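Local coordinates for MlnE (Bacillus amyloliquefaciens subsp. plantarum, PDB 5D2E), which reduces, as the N-terminal B-type ketoreductase of the macrolactin polyketide assembly line, probably the beta-keto group of carrier-bound intermediates with NADPH, at residues 400-411 / 425-435; 446-454 / 474-484. All coordinates share one frame; numbering follows the deposited sequence.

Interaction 1 (400-411 / 425-435); sequences LDFFVMFSSLSA and NGCMDGFTQYR. With NAP (NADP nicotinamide-adenine-dinucleotide phosphate), chain B.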
loop_
_atom_site.group_PDB
_atom_site.type_symbol
_atom_site.label_atom_id
_atom_site.label_comp_id
_atom_site.label_asym_id
_atom_site.label_seq_id
_atom_site.Cartn_x
_atom_site.Cartn_y
_atom_site.Cartn_z
ATOM N N LEU A 400 4.914 7.950 21.713
ATOM C CA LEU A 400 4.848 6.573 21.252
ATOM C C LEU A 400 6.258 6.036 21.163
ATOM O O LEU A 400 7.157 6.648 20.587
ATOM C CB LEU A 400 4.155 6.450 19.873
ATOM C CG LEU A 400 2.754 7.020 19.736
ATOM C CD1 LEU A 400 2.177 6.816 18.319
ATOM C CD2 LEU A 400 1.794 6.399 20.750
ATOM N N ASP A 401 6.437 4.850 21.668
ATOM C CA ASP A 401 7.630 4.073 21.422
ATOM C C ASP A 401 7.570 3.376 20.075
ATOM O O ASP A 401 8.616 3.031 19.511
ATOM C CB ASP A 401 7.814 3.033 22.525
ATOM C CG ASP A 401 8.180 3.702 23.878
ATOM O OD1 ASP A 401 9.054 4.570 23.839
ATOM O OD2 ASP A 401 7.583 3.444 24.948
ATOM N N PHE A 402 6.351 3.066 19.611
ATOM C CA PHE A 402 6.189 2.370 18.320
ATOM C C PHE A 402 4.817 2.615 17.720
ATOM O O PHE A 402 3.818 2.977 18.436
ATOM C CB PHE A 402 6.530 0.860 18.375
ATOM C CG PHE A 402 5.664 0.084 19.318
ATOM C CD1 PHE A 402 4.377 -0.274 18.942
ATOM C CD2 PHE A 402 6.092 -0.182 20.618
ATOM C CE1 PHE A 402 3.549 -0.967 19.774
ATOM C CE2 PHE A 402 5.249 -0.878 21.489
ATOM C CZ PHE A 402 3.973 -1.250 21.071
ATOM N N PHE A 403 4.818 2.609 16.389
ATOM C CA PHE A 403 3.587 2.737 15.563
ATOM C C PHE A 403 3.824 1.717 14.473
ATOM O O PHE A 403 4.676 1.935 13.597
ATOM C CB PHE A 403 3.475 4.177 15.011
ATOM C CG PHE A 403 2.188 4.477 14.254
ATOM C CD1 PHE A 403 2.024 4.059 12.958
ATOM C CD2 PHE A 403 1.181 5.237 14.819
ATOM C CE1 PHE A 403 0.869 4.365 12.257
ATOM C CE2 PHE A 403 0.031 5.573 14.116
ATOM C CZ PHE A 403 -0.122 5.150 12.826
ATOM N N VAL A 404 3.135 0.579 14.560
ATOM C CA VAL A 404 3.384 -0.556 13.692
ATOM C C VAL A 404 2.132 -0.881 12.901
ATOM O O VAL A 404 1.072 -1.045 13.472
ATOM C CB VAL A 404 3.856 -1.827 14.433
ATOM C CG1 VAL A 404 4.118 -2.961 13.444
ATOM C CG2 VAL A 404 5.126 -1.546 15.269
ATOM N N MET A 405 2.267 -0.869 11.585
ATOM C CA MET A 405 1.195 -1.177 10.671
ATOM C C MET A 405 1.307 -2.644 10.179
ATOM O O MET A 405 2.344 -3.104 9.673
ATOM C CB MET A 405 1.238 -0.176 9.535
ATOM C CG MET A 405 0.891 1.241 10.014
ATOM S SD MET A 405 1.420 2.473 8.803
ATOM C CE MET A 405 3.129 2.462 9.281
ATOM N N PHE A 406 0.194 -3.382 10.300
ATOM C CA PHE A 406 0.110 -4.798 9.797
ATOM C C PHE A 406 -0.336 -4.764 8.352
ATOM O O PHE A 406 -1.544 -4.695 8.029
ATOM C CB PHE A 406 -0.846 -5.621 10.683
ATOM C CG PHE A 406 -0.240 -6.067 12.024
ATOM C CD1 PHE A 406 1.009 -5.612 12.482
ATOM C CD2 PHE A 406 -0.905 -6.953 12.827
ATOM C CE1 PHE A 406 1.581 -6.047 13.659
ATOM C CE2 PHE A 406 -0.328 -7.388 14.032
ATOM C CZ PHE A 406 0.907 -6.952 14.442
ATOM N N SER A 407 0.661 -4.725 7.476
ATOM C CA SER A 407 0.429 -4.649 6.068
ATOM C C SER A 407 0.418 -6.088 5.510
ATOM O O SER A 407 0.325 -7.062 6.264
ATOM C CB SER A 407 1.506 -3.741 5.450
ATOM O OG SER A 407 1.211 -3.482 4.089
ATOM N N SER A 408 0.490 -6.228 4.198
ATOM C CA SER A 408 0.330 -7.478 3.550
ATOM C C SER A 408 1.317 -7.571 2.438
ATOM O O SER A 408 1.621 -6.595 1.742
ATOM C CB SER A 408 -1.122 -7.591 3.006
ATOM O OG SER A 408 -1.242 -8.687 2.120
ATOM N N LEU A 409 1.830 -8.772 2.250
ATOM C CA LEU A 409 2.606 -9.125 1.129
ATOM C C LEU A 409 1.884 -8.929 -0.209
ATOM O O LEU A 409 2.560 -8.714 -1.228
ATOM C CB LEU A 409 3.124 -10.551 1.279
ATOM C CG LEU A 409 4.237 -11.058 0.378
ATOM C CD1 LEU A 409 5.509 -10.239 0.570
ATOM C CD2 LEU A 409 4.469 -12.533 0.701
ATOM N N SER A 410 0.553 -8.879 -0.205
ATOM C CA SER A 410 -0.217 -8.506 -1.378
ATOM C C SER A 410 0.140 -7.098 -1.940
ATOM O O SER A 410 -0.088 -6.842 -3.109
ATOM C CB SER A 410 -1.706 -8.607 -1.122
ATOM O OG SER A 410 -2.190 -7.498 -0.350
ATOM N N ALA A 411 0.727 -6.223 -1.103
ATOM C CA ALA A 411 1.148 -4.881 -1.585
ATOM C C ALA A 411 2.295 -4.998 -2.577
ATOM O O ALA A 411 2.520 -4.133 -3.466
ATOM C CB ALA A 411 1.516 -3.982 -0.392
ATOM N N ASN A 425 -2.872 -1.615 1.705
ATOM C CA ASN A 425 -1.732 -2.002 2.452
ATOM C C ASN A 425 -0.516 -1.209 1.955
ATOM O O ASN A 425 0.289 -0.735 2.754
ATOM C CB ASN A 425 -1.524 -3.496 2.365
ATOM C CG ASN A 425 -2.497 -4.243 3.312
ATOM O OD1 ASN A 425 -2.369 -4.148 4.521
ATOM N ND2 ASN A 425 -3.512 -4.889 2.745
ATOM N N GLY A 426 -0.428 -1.011 0.633
ATOM C CA GLY A 426 0.699 -0.291 0.046
ATOM C C GLY A 426 0.708 1.154 0.516
ATOM O O GLY A 426 1.788 1.762 0.665
ATOM N N CYS A 427 -0.474 1.690 0.794
ATOM C CA CYS A 427 -0.599 3.013 1.346
ATOM C C CYS A 427 0.038 3.141 2.763
ATOM O O CYS A 427 0.794 4.080 2.999
ATOM C CB CYS A 427 -2.017 3.445 1.280
ATOM S SG CYS A 427 -2.198 5.124 1.813
ATOM N N MET A 428 -0.182 2.180 3.644
ATOM C CA MET A 428 0.538 2.136 4.905
ATOM C C MET A 428 2.026 2.064 4.733
ATOM O O MET A 428 2.760 2.702 5.469
ATOM C CB MET A 428 0.070 0.951 5.782
ATOM C CG MET A 428 -1.394 1.008 6.061
ATOM S SD MET A 428 -2.047 -0.023 7.372
ATOM C CE MET A 428 -1.557 -1.664 6.845
ATOM N N ASP A 429 2.486 1.228 3.805
ATOM C CA ASP A 429 3.876 1.076 3.554
ATOM C C ASP A 429 4.553 2.454 3.220
ATOM O O ASP A 429 5.629 2.776 3.769
ATOM C CB ASP A 429 4.172 0.117 2.416
ATOM C CG ASP A 429 3.603 -1.298 2.624
ATOM O OD1 ASP A 429 3.285 -1.687 3.756
ATOM O OD2 ASP A 429 3.550 -2.020 1.606
ATOM N N GLY A 430 3.913 3.236 2.354
ATOM C CA GLY A 430 4.378 4.580 2.020
ATOM C C GLY A 430 4.168 5.614 3.137
ATOM O O GLY A 430 4.991 6.542 3.299
ATOM N N PHE A 431 3.172 5.389 3.990
ATOM C CA PHE A 431 2.882 6.317 5.048
ATOM C C PHE A 431 4.001 6.388 6.079
ATOM O O PHE A 431 4.130 7.376 6.815
ATOM C CB PHE A 431 1.535 6.007 5.710
ATOM C CG PHE A 431 1.070 7.076 6.675
ATOM C CD1 PHE A 431 0.623 8.314 6.206
ATOM C CD2 PHE A 431 1.124 6.875 8.054
ATOM C CE1 PHE A 431 0.211 9.318 7.098
ATOM C CE2 PHE A 431 0.654 7.844 8.932
ATOM C CZ PHE A 431 0.217 9.071 8.479
ATOM N N THR A 432 4.807 5.317 6.150
ATOM C CA THR A 432 5.937 5.301 7.025
ATOM C C THR A 432 6.828 6.540 6.731
ATOM O O THR A 432 7.442 7.106 7.668
ATOM C CB THR A 432 6.846 4.078 6.833
ATOM O OG1 THR A 432 7.262 4.038 5.489
ATOM C CG2 THR A 432 6.151 2.746 7.208
ATOM N N GLN A 433 6.929 6.944 5.475
ATOM C CA GLN A 433 7.785 8.087 5.114
ATOM C C GLN A 433 7.194 9.402 5.586
ATOM O O GLN A 433 7.933 10.343 5.789
ATOM C CB GLN A 433 7.918 8.169 3.612
ATOM C CG GLN A 433 8.736 7.027 3.042
ATOM C CD GLN A 433 8.994 7.280 1.534
ATOM O OE1 GLN A 433 9.450 8.388 1.120
ATOM N NE2 GLN A 433 8.645 6.286 0.700
ATOM N N TYR A 434 5.871 9.492 5.716
ATOM C CA TYR A 434 5.241 10.662 6.232
ATOM C C TYR A 434 5.592 10.827 7.693
ATOM O O TYR A 434 5.903 11.922 8.184
ATOM C CB TYR A 434 3.721 10.602 6.013
ATOM C CG TYR A 434 2.922 11.771 6.580
ATOM C CD1 TYR A 434 2.444 11.758 7.906
ATOM C CD2 TYR A 434 2.646 12.892 5.795
ATOM C CE1 TYR A 434 1.690 12.810 8.415
ATOM C CE2 TYR A 434 1.922 13.970 6.314
ATOM C CZ TYR A 434 1.454 13.929 7.623
ATOM O OH TYR A 434 0.696 14.984 8.105
ATOM N N ARG A 435 5.522 9.735 8.436
ATOM C CA ARG A 435 5.824 9.825 9.870
ATOM C C ARG A 435 7.277 10.269 10.097
ATOM O O ARG A 435 7.561 11.025 11.011
ATOM C CB ARG A 435 5.544 8.477 10.574
ATOM C CG ARG A 435 4.072 8.132 10.517
ATOM C CD ARG A 435 3.721 7.091 11.564
ATOM N NE ARG A 435 3.357 7.749 12.827
ATOM C CZ ARG A 435 3.985 7.600 13.969
ATOM N NH1 ARG A 435 5.089 6.866 14.063
ATOM N NH2 ARG A 435 3.500 8.196 15.006
HETATM P PA NAP B . -9.423 -10.235 11.306
HETATM O O1A NAP B . -9.485 -11.375 12.358
HETATM O O2A NAP B . -10.607 -9.852 10.437
HETATM O O5B NAP B . -9.095 -8.945 12.208
HETATM C C5B NAP B . -9.189 -7.651 11.627
HETATM C C4B NAP B . -10.002 -6.867 12.626
HETATM O O4B NAP B . -10.144 -5.524 12.115
HETATM C C3B NAP B . -11.450 -7.388 12.845
HETATM O O3B NAP B . -11.601 -7.909 14.170
HETATM C C2B NAP B . -12.331 -6.139 12.682
HETATM O O2B NAP B . -13.306 -6.070 13.685
HETATM C C1B NAP B . -11.297 -4.989 12.727
HETATM N N9A NAP B . -11.671 -3.811 11.956
HETATM C C8A NAP B . -12.005 -3.742 10.610
HETATM N N7A NAP B . -12.358 -2.458 10.253
HETATM C C5A NAP B . -12.173 -1.693 11.349
HETATM C C6A NAP B . -12.352 -0.297 11.676
HETATM N N6A NAP B . -12.750 0.547 10.668
HETATM N N1A NAP B . -12.140 0.113 13.006
HETATM C C2A NAP B . -11.744 -0.772 13.940
HETATM N N3A NAP B . -11.559 -2.099 13.700
HETATM C C4A NAP B . -11.758 -2.597 12.475
HETATM O O3 NAP B . -8.141 -10.439 10.318
HETATM P PN NAP B . -6.661 -10.955 10.738
HETATM O O1N NAP B . -6.353 -12.258 10.022
HETATM O O2N NAP B . -6.543 -10.696 12.217
HETATM O O5D NAP B . -5.632 -9.897 10.077
HETATM C C5D NAP B . -5.393 -8.685 10.850
HETATM C C4D NAP B . -4.534 -7.674 10.080
HETATM O O4D NAP B . -3.351 -8.261 9.558
HETATM C C3D NAP B . -5.325 -7.150 8.874
HETATM O O3D NAP B . -5.146 -5.749 8.785
HETATM C C2D NAP B . -4.755 -7.893 7.679
HETATM O O2D NAP B . -4.907 -7.148 6.438
HETATM C C1D NAP B . -3.288 -8.193 8.102
HETATM N N1N NAP B . -2.809 -9.428 7.431
HETATM C C2N NAP B . -3.247 -10.678 7.829
HETATM C C3N NAP B . -2.838 -11.883 7.227
HETATM C C7N NAP B . -3.338 -13.273 7.711
HETATM O O7N NAP B . -3.007 -14.300 7.114
HETATM N N7N NAP B . -4.115 -13.434 8.792
HETATM C C4N NAP B . -1.960 -11.782 6.139
HETATM C C5N NAP B . -1.550 -10.514 5.708
HETATM C C6N NAP B . -1.964 -9.347 6.377
HETATM P P2B NAP B . -14.727 -5.257 13.537
HETATM O O1X NAP B . -15.495 -5.814 12.347
HETATM O O2X NAP B . -15.438 -5.454 14.914
HETATM O O3X NAP B . -14.344 -3.823 13.294
#

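Interaction 2 (446-454 / 474-484); sequences SINWPLWDA and LLSAQAGLAAF. With NAP (NADP nicotinamide-adenine-dinucleotide phosphate), chain B.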
loop_
_atom_site.group_PDB
_atom_site.type_symbol
_atom_site.label_atom_id
_atom_site.label_comp_id
_atom_site.label_asym_id
_atom_site.label_seq_id
_atom_site.Cartn_x
_atom_site.Cartn_y
_atom_site.Cartn_z
ATOM N N SER A 446 6.067 -0.707 8.953
ATOM C CA SER A 446 5.029 -1.408 8.279
ATOM C C SER A 446 5.590 -2.777 7.971
ATOM O O SER A 446 6.651 -2.873 7.365
ATOM C CB SER A 446 4.645 -0.726 6.937
ATOM O OG SER A 446 3.494 -1.381 6.323
ATOM N N ILE A 447 4.835 -3.834 8.354
ATOM C CA ILE A 447 5.234 -5.204 8.074
ATOM C C ILE A 447 4.342 -5.841 7.007
ATOM O O ILE A 447 3.131 -5.928 7.207
ATOM C CB ILE A 447 5.160 -6.091 9.335
ATOM C CG1 ILE A 447 6.009 -5.511 10.440
ATOM C CG2 ILE A 447 5.567 -7.517 8.976
ATOM C CD1 ILE A 447 5.807 -6.148 11.830
ATOM N N ASN A 448 4.924 -6.256 5.886
ATOM C CA ASN A 448 4.146 -6.907 4.859
ATOM C C ASN A 448 4.069 -8.440 5.223
ATOM O O ASN A 448 4.958 -9.258 4.843
ATOM C CB ASN A 448 4.783 -6.772 3.542
ATOM C CG ASN A 448 4.931 -5.310 3.088
ATOM O OD1 ASN A 448 6.021 -4.775 3.143
ATOM N ND2 ASN A 448 3.862 -4.723 2.576
ATOM N N TRP A 449 3.040 -8.757 5.973
ATOM C CA TRP A 449 2.787 -10.153 6.363
ATOM C C TRP A 449 2.266 -11.042 5.218
ATOM O O TRP A 449 1.444 -10.613 4.430
ATOM C CB TRP A 449 1.714 -10.181 7.412
ATOM C CG TRP A 449 2.043 -9.593 8.719
ATOM C CD1 TRP A 449 1.368 -8.553 9.328
ATOM C CD2 TRP A 449 3.067 -9.983 9.635
ATOM N NE1 TRP A 449 1.913 -8.299 10.522
ATOM C CE2 TRP A 449 2.951 -9.158 10.756
ATOM C CE3 TRP A 449 4.060 -10.974 9.634
ATOM C CZ2 TRP A 449 3.780 -9.299 11.903
ATOM C CZ3 TRP A 449 4.862 -11.152 10.806
ATOM C CH2 TRP A 449 4.759 -10.263 11.890
ATOM N N PRO A 450 2.759 -12.279 5.131
ATOM C CA PRO A 450 2.149 -13.271 4.297
ATOM C C PRO A 450 0.949 -13.900 5.038
ATOM O O PRO A 450 0.564 -13.435 6.132
ATOM C CB PRO A 450 3.280 -14.256 4.112
ATOM C CG PRO A 450 3.839 -14.309 5.495
ATOM C CD PRO A 450 3.681 -12.910 6.072
ATOM N N LEU A 451 0.347 -14.933 4.430
ATOM C CA LEU A 451 -0.761 -15.691 5.085
ATOM C C LEU A 451 -0.256 -16.457 6.290
ATOM O O LEU A 451 0.808 -17.109 6.241
ATOM C CB LEU A 451 -1.404 -16.702 4.137
ATOM C CG LEU A 451 -2.373 -16.062 3.189
ATOM C CD1 LEU A 451 -2.778 -17.102 2.130
ATOM C CD2 LEU A 451 -3.559 -15.506 3.978
ATOM N N TRP A 452 -0.954 -16.260 7.376
ATOM C CA TRP A 452 -0.646 -16.925 8.624
ATOM C C TRP A 452 -1.571 -18.162 8.801
ATOM O O TRP A 452 -2.679 -18.186 8.300
ATOM C CB TRP A 452 -0.963 -16.081 9.797
ATOM C CG TRP A 452 -0.131 -14.900 10.043
ATOM C CD1 TRP A 452 0.006 -13.831 9.224
ATOM C CD2 TRP A 452 0.608 -14.616 11.227
ATOM N NE1 TRP A 452 0.826 -12.900 9.814
ATOM C CE2 TRP A 452 1.182 -13.333 11.062
ATOM C CE3 TRP A 452 0.829 -15.301 12.433
ATOM C CZ2 TRP A 452 1.966 -12.734 12.044
ATOM C CZ3 TRP A 452 1.598 -14.703 13.415
ATOM C CH2 TRP A 452 2.167 -13.428 13.219
ATOM N N ASP A 453 -1.044 -19.137 9.526
ATOM C CA ASP A 453 -1.774 -20.304 10.076
ATOM C C ASP A 453 -2.082 -19.932 11.547
ATOM O O ASP A 453 -1.404 -20.384 12.467
ATOM C CB ASP A 453 -0.815 -21.499 9.974
ATOM C CG ASP A 453 -1.414 -22.806 10.409
ATOM O OD1 ASP A 453 -2.643 -22.943 10.393
ATOM O OD2 ASP A 453 -0.608 -23.706 10.725
ATOM N N ALA A 454 -3.039 -19.020 11.736
ATOM C CA ALA A 454 -3.421 -18.455 13.065
ATOM C C ALA A 454 -4.555 -17.423 12.906
ATOM O O ALA A 454 -4.650 -16.739 11.872
ATOM C CB ALA A 454 -2.233 -17.832 13.800
ATOM N N LEU A 474 2.463 -21.557 4.954
ATOM C CA LEU A 474 1.819 -20.694 5.889
ATOM C C LEU A 474 2.811 -20.310 6.989
ATOM O O LEU A 474 3.716 -21.070 7.340
ATOM C CB LEU A 474 0.584 -21.363 6.497
ATOM C CG LEU A 474 -0.628 -21.623 5.607
ATOM C CD1 LEU A 474 -1.630 -22.511 6.344
ATOM C CD2 LEU A 474 -1.311 -20.342 5.194
ATOM N N LEU A 475 2.650 -19.103 7.503
ATOM C CA LEU A 475 3.466 -18.624 8.599
ATOM C C LEU A 475 2.821 -19.081 9.925
ATOM O O LEU A 475 1.699 -18.738 10.217
ATOM C CB LEU A 475 3.538 -17.082 8.544
ATOM C CG LEU A 475 4.337 -16.323 9.612
ATOM C CD1 LEU A 475 5.795 -16.677 9.525
ATOM C CD2 LEU A 475 4.156 -14.805 9.446
ATOM N N SER A 476 3.551 -19.824 10.745
ATOM C CA SER A 476 2.990 -20.280 12.008
ATOM C C SER A 476 2.987 -19.138 12.991
ATOM O O SER A 476 3.789 -18.202 12.862
ATOM C CB SER A 476 3.849 -21.447 12.567
ATOM O OG SER A 476 5.119 -21.038 13.057
ATOM N N ALA A 477 2.121 -19.227 13.996
ATOM C CA ALA A 477 2.029 -18.235 15.058
ATOM C C ALA A 477 3.373 -17.858 15.660
ATOM O O ALA A 477 3.691 -16.679 15.813
ATOM C CB ALA A 477 1.105 -18.732 16.171
ATOM N N GLN A 478 4.165 -18.850 16.043
ATOM C CA GLN A 478 5.456 -18.579 16.648
ATOM C C GLN A 478 6.467 -17.952 15.702
ATOM O O GLN A 478 7.229 -17.120 16.087
ATOM C CB GLN A 478 6.049 -19.864 17.262
ATOM C CG GLN A 478 5.314 -20.240 18.563
ATOM C CD GLN A 478 5.455 -19.146 19.610
ATOM O OE1 GLN A 478 6.570 -18.721 19.926
ATOM N NE2 GLN A 478 4.345 -18.656 20.109
ATOM N N ALA A 479 6.540 -18.470 14.499
ATOM C CA ALA A 479 7.413 -17.923 13.503
ATOM C C ALA A 479 7.091 -16.410 13.237
ATOM O O ALA A 479 8.017 -15.627 13.031
ATOM C CB ALA A 479 7.228 -18.717 12.256
ATOM N N GLY A 480 5.803 -16.075 13.230
ATOM C CA GLY A 480 5.306 -14.740 12.922
ATOM C C GLY A 480 5.601 -13.817 14.083
ATOM O O GLY A 480 6.079 -12.719 13.901
ATOM N N LEU A 481 5.360 -14.297 15.306
ATOM C CA LEU A 481 5.751 -13.532 16.489
ATOM C C LEU A 481 7.201 -13.253 16.532
ATOM O O LEU A 481 7.620 -12.126 16.839
ATOM C CB LEU A 481 5.356 -14.204 17.793
ATOM C CG LEU A 481 3.875 -14.213 17.945
ATOM C CD1 LEU A 481 3.493 -15.192 19.056
ATOM C CD2 LEU A 481 3.287 -12.826 18.165
ATOM N N ALA A 482 8.012 -14.239 16.178
ATOM C CA ALA A 482 9.426 -14.014 16.198
ATOM C C ALA A 482 9.899 -13.059 15.048
ATOM O O ALA A 482 10.919 -12.381 15.188
ATOM C CB ALA A 482 10.156 -15.312 16.058
ATOM N N ALA A 483 9.240 -13.136 13.891
ATOM C CA ALA A 483 9.569 -12.233 12.772
ATOM C C ALA A 483 9.281 -10.784 13.219
ATOM O O ALA A 483 10.058 -9.884 12.936
ATOM C CB ALA A 483 8.812 -12.620 11.528
ATOM N N PHE A 484 8.208 -10.586 13.954
ATOM C CA PHE A 484 7.874 -9.299 14.506
ATOM C C PHE A 484 8.946 -8.847 15.455
ATOM O O PHE A 484 9.463 -7.736 15.353
ATOM C CB PHE A 484 6.581 -9.392 15.247
ATOM C CG PHE A 484 6.289 -8.201 16.100
ATOM C CD1 PHE A 484 5.772 -7.060 15.544
ATOM C CD2 PHE A 484 6.556 -8.220 17.479
ATOM C CE1 PHE A 484 5.509 -5.978 16.298
ATOM C CE2 PHE A 484 6.284 -7.113 18.238
ATOM C CZ PHE A 484 5.776 -5.981 17.635
HETATM P PA NAP B . -9.423 -10.235 11.306
HETATM O O1A NAP B . -9.485 -11.375 12.358
HETATM O O2A NAP B . -10.607 -9.852 10.437
HETATM O O5B NAP B . -9.095 -8.945 12.208
HETATM C C5B NAP B . -9.189 -7.651 11.627
HETATM C C4B NAP B . -10.002 -6.867 12.626
HETATM O O4B NAP B . -10.144 -5.524 12.115
HETATM C C3B NAP B . -11.450 -7.388 12.845
HETATM O O3B NAP B . -11.601 -7.909 14.170
HETATM C C2B NAP B . -12.331 -6.139 12.682
HETATM O O2B NAP B . -13.306 -6.070 13.685
HETATM C C1B NAP B . -11.297 -4.989 12.727
HETATM N N9A NAP B . -11.671 -3.811 11.956
HETATM C C8A NAP B . -12.005 -3.742 10.610
HETATM N N7A NAP B . -12.358 -2.458 10.253
HETATM C C5A NAP B . -12.173 -1.693 11.349
HETATM C C6A NAP B . -12.352 -0.297 11.676
HETATM N N6A NAP B . -12.750 0.547 10.668
HETATM N N1A NAP B . -12.140 0.113 13.006
HETATM C C2A NAP B . -11.744 -0.772 13.940
HETATM N N3A NAP B . -11.559 -2.099 13.700
HETATM C C4A NAP B . -11.758 -2.597 12.475
HETATM O O3 NAP B . -8.141 -10.439 10.318
HETATM P PN NAP B . -6.661 -10.955 10.738
HETATM O O1N NAP B . -6.353 -12.258 10.022
HETATM O O2N NAP B . -6.543 -10.696 12.217
HETATM O O5D NAP B . -5.632 -9.897 10.077
HETATM C C5D NAP B . -5.393 -8.685 10.850
HETATM C C4D NAP B . -4.534 -7.674 10.080
HETATM O O4D NAP B . -3.351 -8.261 9.558
HETATM C C3D NAP B . -5.325 -7.150 8.874
HETATM O O3D NAP B . -5.146 -5.749 8.785
HETATM C C2D NAP B . -4.755 -7.893 7.679
HETATM O O2D NAP B . -4.907 -7.148 6.438
HETATM C C1D NAP B . -3.288 -8.193 8.102
HETATM N N1N NAP B . -2.809 -9.428 7.431
HETATM C C2N NAP B . -3.247 -10.678 7.829
HETATM C C3N NAP B . -2.838 -11.883 7.227
HETATM C C7N NAP B . -3.338 -13.273 7.711
HETATM O O7N NAP B . -3.007 -14.300 7.114
HETATM N N7N NAP B . -4.115 -13.434 8.792
HETATM C C4N NAP B . -1.960 -11.782 6.139
HETATM C C5N NAP B . -1.550 -10.514 5.708
HETATM C C6N NAP B . -1.964 -9.347 6.377
HETATM P P2B NAP B . -14.727 -5.257 13.537
HETATM O O1X NAP B . -15.495 -5.814 12.347
HETATM O O2X NAP B . -15.438 -5.454 14.914
HETATM O O3X NAP B . -14.344 -3.823 13.294
HETATM O O HOH W 1 0.484 -21.563 13.881
#

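Interaction 1 (400-411 / 425-435)
Strand 402-408 and helix 425-435 are inclined at 130° between their N-to-C directions, axes 7.5 Å apart at closest; M405 lies nearest M428 and S407 nearest N425, CA to CA. At the C-terminal end of segment 425-435, R435 bends back at chi3 and lays its guanidinium on one face of the F403 ring, planes nearly parallel; R435 CZ sits 4.1 Å from the centroid of the F403 ring, off-centre, while R435 CD packs over the same face. R435 NE forms a salt bridge with D392 and NH1 a hydrogen bond with T444. In the middle M405 and M428 run alongside each other, head to tail, M405 SD 3.6 Å from M428 CB, and M405 CE reaches T432 CG2 at 3.7 Å. This is one beta-alpha-beta unit of the Rossmann-type reductase domain: helix 419-437, which also carries the NADP-binding Y421, packs on the strand before it. Toward that site, OG of S407, turned anti to the backbone N (chi1 -172°), reaches the helix and donates to D429 OD1 at 2.8 Å, on the syn side but 30° out of the carboxylate plane. S446 and N448 also grip this buried acid. N425 lies against S408 CB; ND2 hydrogen-bonds to Y421 O, and OD1 to K384 NZ. S407 O comes within 3.2 Å of NAP C6N.

Interaction 2 (446-454 / 474-484)
W452 lies beside L475 and points the same way, and its indole can be followed outward from the backbone. CB rests 3.8 Å from L475 O; CD1 lies 3.7 Å from both O7N and C7N of the NAP carboxamide. With CG beside the backbone N (chi1 -70°), the indole runs along L475, whose CD2 sits over the five-membered ring, 3.9 Å from its centroid and 18° off the normal. Further out CZ3 meets A477 O, and the tip, CH2, lands 3.4 Å from G480 CA, where the helix has no side chain in the way. W452 CZ2 also lies over one face of the W449 indole, toward the rim of that ring; I447 CG2 covers the opposite face, and F484 CB meets the edge of W449. On the backbone, L475 pairs in parallel with the end of strand 443-453: L475 N donates to L451 O, and D453 N to L475 O at 2.9 Å. That strand belongs to the Rossmann-type ketoreductase domain, and here W452 N donates to NAP O7N at 2.9 Å, nearly straight (171°), and so holds the carboxamide. Directly after the pairing S476 N-caps helix 477-488, its OG accepting from A479 N. One water bridges D453 O and A477 N. At the exposed end L474 CD2 packs on L451 CB.

Overall arrangement
Interaction 1 closes before interaction 2 opens along the chain, and their centres lie about 16 Å apart. Strands 402-408 and 443-453 are parallel neighbours in the sheet, with helix 419-437 connecting them, so the second strand of the beta-alpha-beta unit of interaction 1 supplies most of segment 446-454. The two contacts meet directly: L409 N and W449 O are 2.9 Å apart, probably hydrogen-bonded. Both also touch NAP. Segment 400-411 approaches the nicotinamide ring, and segment 446-454 reaches that ring and its carboxamide, so together they frame the nicotinamide end of the cofactor, where hydride is transferred.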